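Local coordinates for putative cytoplasmic protein (Enterobacter cloacae, PDB 4HFK) that probably acts as a type VI secretion amidase effector that cleaves the peptide stems of bacterial peptidoglycan, using a papain-like fold of the cysteine peptidase clan, at residues 28-33 and 63-68; 93-98 and 136-141; 126-131 and 154-159. All coordinates share one frame; numbering follows the deposited sequence.

Contact 1. Residues 28-33 and 63-68; sequences FKEVNV and MSYVLN
This is a helix-helix contact in the helical half of the molecule: Phe28, Glu30 and Val31, at the C-terminal end of helix 21-30, lie against Met63, Tyr65 and Val66 of helix 59-68. The backbones come nearest at Phe28 and Val66, where the Val66 CG2 methyl sits 3.8 Å from Phe28 CA and also touches CB. Phe28 has CG anti to its own N (chi1 -169°), which carries the ring along the neighbouring helix toward Met63. The Met63 chain bends at chi2 and chi3, and its CE methyl arrives at the edge of that ring, 4.0 Å from Phe28 CE1.

Next to Val66 in the chain, Tyr65 crosses the gap with its whole ring. Val31 CG1 lies over one face, a CH-pi contact 4.0 Å from the centroid, while Val31 CG2 touches Tyr65 CD2 at 3.8 Å. At the far end the phenol donates a short hydrogen bond, Tyr65 OH to Glu30 OE1, 2.6 Å. The acceptor lies in the plane of the ring, yet the hydroxyl meets the carboxylate from above its plane, the two planes being 61° apart. Glu30 OE2 makes a salt bridge with Arg27, so the carboxylate is held at both oxygens and its rotation is restrained. Arg62 ties down the turn after the helix, its NE bonding to Val31 O and its NH2 to Val33 O.

The chemistry therefore runs from greasy to polar as the contact nears the surface. On the inner side Phe28 reaches Thr143 and Leu144, and Met63 reaches Val142, all on strand 140-145: a helical part packed against an antiparallel sheet, as in papain-like amidases of this clan.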
ATOM      1  N   PHE A  28      17.955 -20.853 -26.331  1.00 11.84           N
ATOM      2  CA  PHE A  28      17.790 -20.546 -24.916  1.00 14.66           C
ATOM      3  C   PHE A  28      19.072 -19.967 -24.333  1.00 13.44           C
ATOM      4  O   PHE A  28      19.023 -19.015 -23.536  1.00 13.24           O
ATOM      5  CB  PHE A  28      17.339 -21.767 -24.113  1.00 12.59           C
ATOM      6  CG  PHE A  28      16.911 -21.429 -22.714  1.00 13.97           C
ATOM      7  CD1 PHE A  28      15.567 -21.280 -22.405  1.00 15.29           C
ATOM      8  CD2 PHE A  28      17.856 -21.223 -21.716  1.00 12.94           C
ATOM      9  CE1 PHE A  28      15.164 -20.952 -21.115  1.00 15.63           C
ATOM     10  CE2 PHE A  28      17.471 -20.895 -20.420  1.00 13.31           C
ATOM     11  CZ  PHE A  28      16.118 -20.762 -20.116  1.00 14.65           C
ATOM     12  N   LYS A  29      20.212 -20.531 -24.737  1.00 14.83           N
ATOM     13  CA  LYS A  29      21.518 -20.054 -24.276  1.00 17.16           C
ATOM     14  C   LYS A  29      21.657 -18.562 -24.511  1.00 13.56           C
ATOM     15  O   LYS A  29      22.212 -17.836 -23.681  1.00 14.50           O
ATOM     16  CB  LYS A  29      22.665 -20.766 -25.021  1.00 21.46           C
ATOM     17  CG  LYS A  29      23.080 -22.118 -24.454  1.00 29.33           C
ATOM     18  CD  LYS A  29      24.302 -22.678 -25.201  1.00 33.05           C
ATOM     19  CE  LYS A  29      25.554 -21.850 -24.927  1.00 41.57           C
ATOM     20  NZ  LYS A  29      26.771 -22.398 -25.602  1.00 51.57           N
ATOM     21  N   GLU A  30      21.159 -18.108 -25.656  1.00 15.39           N
ATOM     22  CA  GLU A  30      21.304 -16.709 -26.044  1.00 15.49           C
ATOM     23  C   GLU A  30      20.542 -15.778 -25.115  1.00 15.70           C
ATOM     24  O   GLU A  30      20.899 -14.607 -24.984  1.00 14.73           O
ATOM     25  CB  GLU A  30      20.856 -16.509 -27.495  1.00 16.46           C
ATOM     26  CG  GLU A  30      21.832 -17.110 -28.513  1.00 17.53           C
ATOM     27  CD  GLU A  30      21.192 -17.374 -29.857  1.00 19.50           C
ATOM     28  OE1 GLU A  30      19.949 -17.239 -29.967  1.00 19.79           O
ATOM     29  OE2 GLU A  30      21.931 -17.735 -30.803  1.00 28.28           O
ATOM     30  N   VAL A  31      19.503 -16.296 -24.461  1.00 12.07           N
ATOM     31  CA  VAL A  31      18.728 -15.472 -23.528  1.00 14.56           C
ATOM     32  C   VAL A  31      18.863 -15.936 -22.077  1.00 14.77           C
ATOM     33  O   VAL A  31      18.118 -15.487 -21.207  1.00 14.60           O
ATOM     34  CB  VAL A  31      17.234 -15.404 -23.917  1.00 14.83           C
ATOM     35  CG1 VAL A  31      17.040 -14.529 -25.142  1.00 13.00           C
ATOM     36  CG2 VAL A  31      16.690 -16.804 -24.169  1.00  9.72           C
ATOM     37  N   ASN A  32      19.820 -16.826 -21.813  1.00 13.37           N
ATOM     38  CA  ASN A  32      20.087 -17.277 -20.444  1.00 12.56           C
ATOM     39  C   ASN A  32      20.917 -16.236 -19.691  1.00 15.24           C
ATOM     40  O   ASN A  32      22.032 -16.520 -19.248  1.00 12.70           O
ATOM     41  CB  ASN A  32      20.827 -18.620 -20.466  1.00 14.72           C
ATOM     42  CG  ASN A  32      20.917 -19.265 -19.093  1.00 19.59           C
ATOM     43  OD1 ASN A  32      20.038 -19.085 -18.255  1.00 16.08           O
ATOM     44  ND2 ASN A  32      21.988 -20.028 -18.859  1.00 17.48           N
ATOM     45  N   VAL A  33      20.373 -15.027 -19.575  1.00 17.30           N
ATOM     46  CA  VAL A  33      21.045 -13.909 -18.920  1.00 14.07           C
ATOM     47  C   VAL A  33      19.982 -13.163 -18.126  1.00 16.03           C
ATOM     48  O   VAL A  33      18.792 -13.439 -18.306  1.00 15.29           O
ATOM     49  CB  VAL A  33      21.698 -12.981 -19.957  1.00 15.49           C
ATOM     50  CG1 VAL A  33      22.905 -13.663 -20.589  1.00 21.13           C
ATOM     51  CG2 VAL A  33      20.689 -12.610 -21.041  1.00 14.81           C
ATOM     52  N   MET A  63      11.290 -18.162 -23.119  1.00 10.00           N
ATOM     53  CA  MET A  63      10.696 -19.273 -23.855  1.00 10.88           C
ATOM     54  C   MET A  63       9.964 -18.763 -25.093  1.00 10.84           C
ATOM     55  O   MET A  63       9.850 -19.484 -26.082  1.00 11.89           O
ATOM     56  CB  MET A  63       9.771 -20.113 -22.963  1.00 10.02           C
ATOM     57  CG  MET A  63       9.402 -21.478 -23.557  1.00 16.97           C
ATOM     58  SD  MET A  63      10.817 -22.546 -23.956  1.00 20.95           S
ATOM     59  CE  MET A  63      11.656 -22.516 -22.370  1.00  9.06           C
ATOM     60  N   SER A  64       9.481 -17.520 -25.035  1.00  7.25           N
ATOM     61  CA  SER A  64       8.849 -16.883 -26.188  1.00 10.62           C
ATOM     62  C   SER A  64       9.891 -16.709 -27.284  1.00 12.06           C
ATOM     63  O   SER A  64       9.611 -16.943 -28.458  1.00 10.82           O
ATOM     64  CB  SER A  64       8.293 -15.506 -25.820  1.00  9.22           C
ATOM     65  OG  SER A  64       7.175 -15.609 -24.963  1.00 11.12           O
ATOM     66  N   TYR A  65      11.090 -16.287 -26.888  1.00  9.78           N
ATOM     67  CA  TYR A  65      12.208 -16.156 -27.819  1.00 13.40           C
ATOM     68  C   TYR A  65      12.556 -17.496 -28.459  1.00 13.88           C
ATOM     69  O   TYR A  65      12.758 -17.580 -29.678  1.00 11.99           O
ATOM     70  CB  TYR A  65      13.448 -15.615 -27.102  1.00 10.19           C
ATOM     71  CG  TYR A  65      14.679 -15.568 -27.982  1.00 11.15           C
ATOM     72  CD1 TYR A  65      14.812 -14.609 -28.974  1.00 12.65           C
ATOM     73  CD2 TYR A  65      15.703 -16.480 -27.815  1.00 12.21           C
ATOM     74  CE1 TYR A  65      15.942 -14.565 -29.783  1.00 16.25           C
ATOM     75  CE2 TYR A  65      16.833 -16.448 -28.605  1.00 15.65           C
ATOM     76  CZ  TYR A  65      16.947 -15.490 -29.588  1.00 18.70           C
ATOM     77  OH  TYR A  65      18.077 -15.465 -30.374  1.00 17.13           O
ATOM     78  N   VAL A  66      12.640 -18.537 -27.633  1.00 11.78           N
ATOM     79  CA  VAL A  66      13.004 -19.867 -28.125  1.00 11.55           C
ATOM     80  C   VAL A  66      11.994 -20.343 -29.160  1.00 14.40           C
ATOM     81  O   VAL A  66      12.359 -20.793 -30.255  1.00 14.05           O
ATOM     82  CB  VAL A  66      13.065 -20.900 -26.983  1.00 13.37           C
ATOM     83  CG1 VAL A  66      13.229 -22.316 -27.552  1.00 10.57           C
ATOM     84  CG2 VAL A  66      14.201 -20.569 -26.015  1.00 10.57           C
ATOM     85  N   LEU A  67      10.719 -20.248 -28.799  1.00 11.93           N
ATOM     86  CA  LEU A  67       9.648 -20.743 -29.645  1.00 12.18           C
ATOM     87  C   LEU A  67       9.607 -19.952 -30.951  1.00 15.46           C
ATOM     88  O   LEU A  67       9.507 -20.539 -32.031  1.00 13.27           O
ATOM     89  CB  LEU A  67       8.308 -20.644 -28.913  1.00 11.34           C
ATOM     90  CG  LEU A  67       8.097 -21.633 -27.758  1.00 15.30           C
ATOM     91  CD1 LEU A  67       6.798 -21.356 -26.995  1.00 12.73           C
ATOM     92  CD2 LEU A  67       8.096 -23.049 -28.298  1.00 13.85           C
ATOM     93  N   ASN A  68       9.694 -18.625 -30.846  1.00 11.42           N
ATOM     94  CA  ASN A  68       9.693 -17.754 -32.021  1.00 13.96           C
ATOM     95  C   ASN A  68      10.789 -18.118 -33.018  1.00 16.32           C
ATOM     96  O   ASN A  68      10.584 -18.040 -34.231  1.00 15.67           O
ATOM     97  CB  ASN A  68       9.868 -16.293 -31.605  1.00 13.41           C
ATOM     98  CG  ASN A  68       8.546 -15.599 -31.315  1.00 14.61           C
ATOM     99  OD1 ASN A  68       7.567 -15.770 -32.040  1.00 13.95           O
ATOM    100  ND2 ASN A  68       8.520 -14.805 -30.255  1.00 10.44           N
TER

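Contact 2. Residues 93-98 and 136-141; sequences FRVKDM and LDATGH
The start of helix 95-106 rests here on the turn of the hairpin formed by strands 126-133 and 140-145, with Val95 facing Ala138, Thr139 and Gly140. Val95 carries most of the contact. Its chi1 of 73° puts CG1 between the backbone N and the carbonyl carbon, directed at Ala138 CB, and sends CG2 anti to N, directed at Gly140 O. Both methyls touch that carbonyl oxygen: Val95 CG2 is 3.6 Å from Gly140 O, and Val95 CG1 is 3.9 Å from the same atom. CG1 also meets the Ala138 methyl, 4.0 Å from Ala138 CB, and passes close to the backbone N of Thr139. Beside it the contact thins out, with Lys96 CB 4.2 Å from Thr139 OG1 near the surface.

This is a helix N-terminus docked on a beta-hairpin, and the hairpin itself is held by backbone hydrogen bonds between Thr139 and Gly132 and between His141 and Phe130. Arg94 is the N-cap residue; its carbonyl O takes long, weak bonds from Asp97 N and Met98 N. The Arg94 guanidinium is covered on one face by its neighbour Phe93, whose CE1 lies 3.6 Å above the centre of that plane.

Several polar ends turn away to other subunits, consistent with an immunity protein holding the effector. Lys96 runs out extended, and its NZ bonds to Asn49 OD1 and Glu46 O of a neighbouring chain, whose Glu46 OE1 also accepts Val95 N. The guanidinium of Arg94 bonds through NH2 to Leu50 O and through NE to Leu45 O of that chain, while Asp137 OD2 pairs with Thr73 OG1 of a second neighbouring chain.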
ATOM      1  N   PHE A  93       4.634 -12.173 -21.387  1.00  7.32           N
ATOM      2  CA  PHE A  93       5.285 -11.733 -20.155  1.00  9.31           C
ATOM      3  C   PHE A  93       4.714 -12.374 -18.884  1.00 10.27           C
ATOM      4  O   PHE A  93       5.188 -12.098 -17.780  1.00  7.53           O
ATOM      5  CB  PHE A  93       5.277 -10.205 -20.043  1.00  9.55           C
ATOM      6  CG  PHE A  93       3.902  -9.601 -20.020  1.00  8.60           C
ATOM      7  CD1 PHE A  93       3.272  -9.334 -18.810  1.00 10.67           C
ATOM      8  CD2 PHE A  93       3.248  -9.279 -21.206  1.00 11.98           C
ATOM      9  CE1 PHE A  93       2.002  -8.766 -18.773  1.00 12.90           C
ATOM     10  CE2 PHE A  93       1.964  -8.711 -21.183  1.00 11.71           C
ATOM     11  CZ  PHE A  93       1.344  -8.453 -19.962  1.00 10.20           C
ATOM     12  N   ARG A  94       3.714 -13.239 -19.037  1.00 10.30           N
ATOM     13  CA  ARG A  94       3.124 -13.916 -17.880  1.00  6.78           C
ATOM     14  C   ARG A  94       3.416 -15.402 -17.999  1.00 10.30           C
ATOM     15  O   ARG A  94       3.124 -16.017 -19.033  1.00  7.97           O
ATOM     16  CB  ARG A  94       1.600 -13.694 -17.819  1.00  7.61           C
ATOM     17  CG  ARG A  94       1.162 -12.236 -17.700  1.00  9.47           C
ATOM     18  CD  ARG A  94      -0.283 -12.108 -17.175  1.00  8.58           C
ATOM     19  NE  ARG A  94      -0.564 -10.729 -16.778  1.00  5.93           N
ATOM     20  CZ  ARG A  94      -1.262  -9.858 -17.507  1.00  8.42           C
ATOM     21  NH1 ARG A  94      -1.807 -10.227 -18.662  1.00  7.02           N
ATOM     22  NH2 ARG A  94      -1.435  -8.617 -17.065  1.00  6.56           N
ATOM     23  N   VAL A  95       3.988 -15.994 -16.958  1.00  8.64           N
ATOM     24  CA  VAL A  95       4.349 -17.407 -17.048  1.00 10.40           C
ATOM     25  C   VAL A  95       3.099 -18.290 -17.163  1.00 11.52           C
ATOM     26  O   VAL A  95       3.132 -19.340 -17.821  1.00  8.33           O
ATOM     27  CB  VAL A  95       5.278 -17.849 -15.887  1.00 10.16           C
ATOM     28  CG1 VAL A  95       4.521 -17.941 -14.571  1.00  7.34           C
ATOM     29  CG2 VAL A  95       5.933 -19.185 -16.213  1.00 10.08           C
ATOM     30  N   LYS A  96       1.986 -17.855 -16.563  1.00 11.35           N
ATOM     31  CA  LYS A  96       0.747 -18.645 -16.633  1.00  9.05           C
ATOM     32  C   LYS A  96       0.262 -18.794 -18.081  1.00 11.73           C
ATOM     33  O   LYS A  96      -0.276 -19.837 -18.465  1.00 13.82           O
ATOM     34  CB  LYS A  96      -0.360 -18.050 -15.735  1.00 10.19           C
ATOM     35  CG  LYS A  96      -1.000 -16.747 -16.252  1.00 12.18           C
ATOM     36  CD  LYS A  96      -1.923 -16.079 -15.197  1.00 13.24           C
ATOM     37  CE  LYS A  96      -2.653 -14.875 -15.831  1.00 13.11           C
ATOM     38  NZ  LYS A  96      -3.292 -13.918 -14.865  1.00 14.01           N
ATOM     39  N   ASP A  97       0.475 -17.760 -18.890  1.00  9.31           N
ATOM     40  CA  ASP A  97       0.100 -17.798 -20.300  1.00 10.07           C
ATOM     41  C   ASP A  97       1.008 -18.749 -21.076  1.00 12.38           C
ATOM     42  O   ASP A  97       0.549 -19.480 -21.958  1.00 10.30           O
ATOM     43  CB  ASP A  97       0.200 -16.402 -20.917  1.00 10.83           C
ATOM     44  CG  ASP A  97      -0.899 -15.473 -20.451  1.00 11.62           C
ATOM     45  OD1 ASP A  97      -1.830 -15.947 -19.775  1.00 13.29           O
ATOM     46  OD2 ASP A  97      -0.836 -14.264 -20.772  1.00 11.90           O
ATOM     47  N   MET A  98       2.302 -18.725 -20.774  1.00 10.37           N
ATOM     48  CA  MET A  98       3.233 -19.614 -21.481  1.00 11.86           C
ATOM     49  C   MET A  98       2.911 -21.077 -21.142  1.00 12.03           C
ATOM     50  O   MET A  98       2.930 -21.951 -22.012  1.00 10.03           O
ATOM     51  CB  MET A  98       4.690 -19.284 -21.132  1.00  9.52           C
ATOM     52  CG  MET A  98       5.721 -20.251 -21.731  1.00  8.57           C
ATOM     53  SD  MET A  98       5.702 -20.361 -23.540  1.00 12.31           S
ATOM     54  CE  MET A  98       6.001 -18.660 -24.016  1.00  9.22           C
ATOM     55  N   LEU A 136       4.951 -16.105  -4.946  1.00 11.61           N
ATOM     56  CA  LEU A 136       3.791 -15.223  -5.075  1.00 14.02           C
ATOM     57  C   LEU A 136       3.609 -14.668  -6.484  1.00 13.40           C
ATOM     58  O   LEU A 136       2.491 -14.315  -6.877  1.00 10.28           O
ATOM     59  CB  LEU A 136       3.890 -14.066  -4.092  1.00 13.92           C
ATOM     60  CG  LEU A 136       3.969 -14.544  -2.653  1.00 20.43           C
ATOM     61  CD1 LEU A 136       4.559 -13.446  -1.815  1.00 25.81           C
ATOM     62  CD2 LEU A 136       2.589 -14.950  -2.145  1.00 26.55           C
ATOM     63  N   ASP A 137       4.705 -14.583  -7.234  1.00  8.72           N
ATOM     64  CA  ASP A 137       4.671 -13.943  -8.546  1.00 10.06           C
ATOM     65  C   ASP A 137       4.587 -14.927  -9.711  1.00 11.78           C
ATOM     66  O   ASP A 137       4.564 -14.511 -10.874  1.00 11.33           O
ATOM     67  CB  ASP A 137       5.908 -13.050  -8.744  1.00 11.32           C
ATOM     68  CG  ASP A 137       7.194 -13.852  -8.856  1.00 13.92           C
ATOM     69  OD1 ASP A 137       7.430 -14.725  -7.993  1.00 10.57           O
ATOM     70  OD2 ASP A 137       7.970 -13.613  -9.808  1.00 12.86           O
ATOM     71  N   ALA A 138       4.556 -16.227  -9.413  1.00  9.22           N
ATOM     72  CA  ALA A 138       4.659 -17.234 -10.470  1.00 10.27           C
ATOM     73  C   ALA A 138       4.121 -18.600 -10.054  1.00 11.20           C
ATOM     74  O   ALA A 138       4.520 -19.143  -9.020  1.00 10.80           O
ATOM     75  CB  ALA A 138       6.123 -17.353 -10.942  1.00  8.18           C
ATOM     76  N   THR A 139       3.221 -19.154 -10.863  1.00 10.39           N
ATOM     77  CA  THR A 139       2.663 -20.482 -10.593  1.00 15.29           C
ATOM     78  C   THR A 139       3.637 -21.593 -10.970  1.00 15.44           C
ATOM     79  O   THR A 139       3.437 -22.760 -10.610  1.00 12.53           O
ATOM     80  CB  THR A 139       1.346 -20.723 -11.367  1.00 17.43           C
ATOM     81  OG1 THR A 139       1.528 -20.380 -12.749  1.00 13.98           O
ATOM     82  CG2 THR A 139       0.214 -19.887 -10.781  1.00 15.57           C
ATOM     83  N   GLY A 140       4.675 -21.240 -11.721  1.00 12.05           N
ATOM     84  CA  GLY A 140       5.698 -22.215 -12.068  1.00 11.97           C
ATOM     85  C   GLY A 140       6.881 -21.685 -12.856  1.00 13.69           C
ATOM     86  O   GLY A 140       7.049 -20.473 -13.003  1.00  9.59           O
ATOM     87  N   HIS A 141       7.700 -22.608 -13.361  1.00 12.04           N
ATOM     88  CA  HIS A 141       8.889 -22.270 -14.135  1.00 11.24           C
ATOM     89  C   HIS A 141       8.927 -23.118 -15.405  1.00 13.22           C
ATOM     90  O   HIS A 141       8.703 -24.338 -15.359  1.00 11.24           O
ATOM     91  CB  HIS A 141      10.162 -22.520 -13.310  1.00  9.34           C
ATOM     92  CG  HIS A 141      11.428 -22.147 -14.025  1.00 11.78           C
ATOM     93  ND1 HIS A 141      11.824 -20.842 -14.202  1.00 15.45           N
ATOM     94  CD2 HIS A 141      12.376 -22.917 -14.613  1.00 12.17           C
ATOM     95  CE1 HIS A 141      12.972 -20.818 -14.865  1.00 13.40           C
ATOM     96  NE2 HIS A 141      13.324 -22.061 -15.126  1.00 13.39           N
TER

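Contact 3. Residues 126-131 and 154-159; sequences GIIIFT and CHFLGS
Phe130 reaches from strand 126-133 into the loop 154-159, and from its first carbon onward it is met by His155. Phe130 CB packs on His155 CB at 4.0 Å, and the His155 CB methylene continues over the Phe130 ring as a CH-pi contact, 28° off its normal. CG follows it, then CD1 comes up under the backbone, 3.3 Å from His155 O. Along the other side of the ring CD2 and CE2 run beneath His155 N, which stands 3.5 Å above the plane and over its centre. The peptide joining Cys154 to His155 thus lids this face, while Ile128 CG1, from the same strand, covers the opposite one toward its rim.

Strand 126-133 is an inner strand of the four-stranded antiparallel sheet. Ile128 and Phe130 point from one face of it to the loop, whereas Ile127 and Ile129 pack on helix 95-106.

Farther out, Phe130 CE1 strikes the face of Phe156 at its centre, 3.7 Å from Phe156 CE1. The pair is T-shaped, with the edge of Phe130 toward the face of Phe156, centroids 4.9 Å apart and planes at 78°. At the tip, Phe130 CZ lies under His155 N and beside Phe156 CE2, with Cys154 CB 4.1 Å off. Cys154 is itself fixed by a disulfide to Cys150, which anchors the loop beside the ring. Ile128 CD1 adds a second support for Phe156, touching its CZ at 4.0 Å.

Beyond Phe156 the chain folds into a type II beta turn closed by Ser159 N to Phe156 O, with Ser159 OG taking a weak bond from Phe156 N. Asn162 holds the loop as well: its OD1 pairs with His155 ND1 and its ND2 with Phe156 O.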
ATOM      1  N   GLY A 126      13.918 -32.180 -23.718  1.00 14.58           N
ATOM      2  CA  GLY A 126      12.830 -31.364 -24.226  1.00 15.50           C
ATOM      3  C   GLY A 126      12.445 -30.192 -23.345  1.00 13.32           C
ATOM      4  O   GLY A 126      13.272 -29.631 -22.624  1.00 14.90           O
ATOM      5  N   ILE A 127      11.174 -29.820 -23.414  1.00 13.74           N
ATOM      6  CA  ILE A 127      10.665 -28.669 -22.681  1.00 14.92           C
ATOM      7  C   ILE A 127       9.978 -29.145 -21.415  1.00 11.05           C
ATOM      8  O   ILE A 127       9.155 -30.058 -21.466  1.00 12.42           O
ATOM      9  CB  ILE A 127       9.653 -27.885 -23.537  1.00 11.55           C
ATOM     10  CG1 ILE A 127      10.348 -27.310 -24.771  1.00 12.23           C
ATOM     11  CG2 ILE A 127       9.000 -26.773 -22.722  1.00 10.20           C
ATOM     12  CD1 ILE A 127       9.374 -26.675 -25.770  1.00 18.92           C
ATOM     13  N   ILE A 128      10.317 -28.537 -20.280  1.00 10.71           N
ATOM     14  CA  ILE A 128       9.726 -28.952 -19.007  1.00 10.86           C
ATOM     15  C   ILE A 128       9.091 -27.776 -18.262  1.00 13.35           C
ATOM     16  O   ILE A 128       9.576 -26.638 -18.330  1.00 10.89           O
ATOM     17  CB  ILE A 128      10.763 -29.677 -18.105  1.00 12.49           C
ATOM     18  CG1 ILE A 128      10.086 -30.371 -16.914  1.00 12.54           C
ATOM     19  CG2 ILE A 128      11.850 -28.711 -17.640  1.00 11.48           C
ATOM     20  CD1 ILE A 128      11.005 -31.374 -16.190  1.00 15.82           C
ATOM     21  N   ILE A 129       7.990 -28.063 -17.574  1.00  8.58           N
ATOM     22  CA  ILE A 129       7.313 -27.078 -16.753  1.00 12.90           C
ATOM     23  C   ILE A 129       7.244 -27.611 -15.338  1.00 15.84           C
ATOM     24  O   ILE A 129       6.762 -28.730 -15.119  1.00 13.18           O
ATOM     25  CB  ILE A 129       5.862 -26.867 -17.204  1.00 12.21           C
ATOM     26  CG1 ILE A 129       5.807 -26.403 -18.661  1.00 15.45           C
ATOM     27  CG2 ILE A 129       5.167 -25.871 -16.275  1.00 10.22           C
ATOM     28  CD1 ILE A 129       4.380 -26.274 -19.195  1.00 17.94           C
ATOM     29  N   PHE A 130       7.728 -26.821 -14.383  1.00 10.43           N
ATOM     30  CA  PHE A 130       7.587 -27.159 -12.976  1.00 11.44           C
ATOM     31  C   PHE A 130       6.499 -26.257 -12.433  1.00 14.63           C
ATOM     32  O   PHE A 130       6.618 -25.042 -12.525  1.00 11.52           O
ATOM     33  CB  PHE A 130       8.882 -26.867 -12.218  1.00 10.10           C
ATOM     34  CG  PHE A 130      10.089 -27.533 -12.809  1.00 13.47           C
ATOM     35  CD1 PHE A 130      10.377 -28.861 -12.513  1.00 10.76           C
ATOM     36  CD2 PHE A 130      10.930 -26.838 -13.673  1.00 12.07           C
ATOM     37  CE1 PHE A 130      11.492 -29.488 -13.063  1.00 13.25           C
ATOM     38  CE2 PHE A 130      12.050 -27.457 -14.227  1.00 13.17           C
ATOM     39  CZ  PHE A 130      12.333 -28.782 -13.922  1.00 13.78           C
ATOM     40  N   THR A 131       5.447 -26.838 -11.868  1.00 12.77           N
ATOM     41  CA  THR A 131       4.399 -26.037 -11.240  1.00 14.35           C
ATOM     42  C   THR A 131       4.318 -26.379  -9.760  1.00 15.81           C
ATOM     43  O   THR A 131       4.653 -27.495  -9.363  1.00 13.00           O
ATOM     44  CB  THR A 131       3.038 -26.272 -11.908  1.00 15.18           C
ATOM     45  OG1 THR A 131       2.747 -27.671 -11.903  1.00 25.74           O
ATOM     46  CG2 THR A 131       3.070 -25.787 -13.348  1.00 17.78           C
ATOM     47  N   CYS A 154      16.790 -25.973 -12.600  1.00 16.14           N
ATOM     48  CA  CYS A 154      15.665 -26.895 -12.453  1.00 15.37           C
ATOM     49  C   CYS A 154      14.901 -26.577 -11.173  1.00 15.57           C
ATOM     50  O   CYS A 154      15.425 -25.908 -10.286  1.00 12.43           O
ATOM     51  CB  CYS A 154      16.150 -28.344 -12.440  1.00 18.20           C
ATOM     52  SG  CYS A 154      16.825 -28.896 -14.040  1.00 25.83           S
ATOM     53  N   HIS A 155      13.654 -27.037 -11.091  1.00 13.69           N
ATOM     54  CA  HIS A 155      12.867 -26.879  -9.874  1.00 12.90           C
ATOM     55  C   HIS A 155      12.114 -28.167  -9.541  1.00 13.88           C
ATOM     56  O   HIS A 155      10.889 -28.172  -9.360  1.00  9.58           O
ATOM     57  CB  HIS A 155      11.933 -25.659  -9.974  1.00 12.26           C
ATOM     58  CG  HIS A 155      12.673 -24.365 -10.110  1.00 13.01           C
ATOM     59  ND1 HIS A 155      13.286 -23.740  -9.047  1.00 13.66           N
ATOM     60  CD2 HIS A 155      12.949 -23.603 -11.202  1.00 13.44           C
ATOM     61  CE1 HIS A 155      13.886 -22.637  -9.464  1.00 14.97           C
ATOM     62  NE2 HIS A 155      13.694 -22.534 -10.772  1.00 16.67           N
ATOM     63  N   PHE A 156      12.872 -29.261  -9.478  1.00  9.54           N
ATOM     64  CA  PHE A 156      12.370 -30.516  -8.951  1.00 13.14           C
ATOM     65  C   PHE A 156      12.290 -30.360  -7.442  1.00 12.26           C
ATOM     66  O   PHE A 156      12.730 -29.340  -6.895  1.00  9.34           O
ATOM     67  CB  PHE A 156      13.335 -31.661  -9.274  1.00 13.35           C
ATOM     68  CG  PHE A 156      13.495 -31.936 -10.750  1.00 15.80           C
ATOM     69  CD1 PHE A 156      12.555 -32.712 -11.431  1.00 13.57           C
ATOM     70  CD2 PHE A 156      14.594 -31.442 -11.447  1.00 11.88           C
ATOM     71  CE1 PHE A 156      12.700 -32.978 -12.795  1.00 14.86           C
ATOM     72  CE2 PHE A 156      14.747 -31.701 -12.806  1.00 13.57           C
ATOM     73  CZ  PHE A 156      13.800 -32.467 -13.481  1.00 13.01           C
ATOM     74  N   LEU A 157      11.730 -31.364  -6.771  1.00 11.75           N
ATOM     75  CA  LEU A 157      11.789 -31.418  -5.312  1.00 14.75           C
ATOM     76  C   LEU A 157      13.245 -31.273  -4.894  1.00 13.56           C
ATOM     77  O   LEU A 157      14.136 -31.848  -5.518  1.00 15.08           O
ATOM     78  CB  LEU A 157      11.228 -32.747  -4.786  1.00 13.06           C
ATOM     79  CG  LEU A 157       9.728 -32.988  -4.978  1.00 17.62           C
ATOM     80  CD1 LEU A 157       9.345 -34.414  -4.570  1.00 13.56           C
ATOM     81  CD2 LEU A 157       8.908 -31.965  -4.189  1.00 16.67           C
ATOM     82  N   GLY A 158      13.491 -30.470  -3.867  1.00 14.47           N
ATOM     83  CA  GLY A 158      14.833 -30.312  -3.343  1.00 14.44           C
ATOM     84  C   GLY A 158      15.846 -29.563  -4.200  1.00 19.76           C
ATOM     85  O   GLY A 158      17.026 -29.501  -3.822  1.00 17.37           O
ATOM     86  N   SER A 159      15.422 -29.001  -5.335  1.00 16.52           N
ATOM     87  CA  SER A 159      16.347 -28.218  -6.166  1.00 15.80           C
ATOM     88  C   SER A 159      16.818 -26.983  -5.394  1.00 13.98           C
ATOM     89  O   SER A 159      16.013 -26.304  -4.744  1.00 15.39           O
ATOM     90  CB  SER A 159      15.720 -27.797  -7.509  1.00 14.66           C
ATOM     91  OG  SER A 159      15.610 -28.880  -8.424  1.00 14.06           O
TER

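In the fold
All three contacts are largely buried, but each has a different mix. Contact 1 joins two helices and ends in a hydrogen bond at the surface; contact 2 sets a helix start on a hairpin mainly through one valine, with Arg94, Lys96 and Asp137 bonded to other chains; contact 3 packs aromatic rings under a disulfide-linked loop. Contacts 1 and 2 meet at Met98, which lies on Met63, Ser64 and Leu67. Contacts 2 and 3 share the sheet, where strands 126-133 and 140-145 are neighbours and the His141 and His155 rings meet. Contacts 1 and 3 do not touch, their centres about 17 Å apart across the chain's centre.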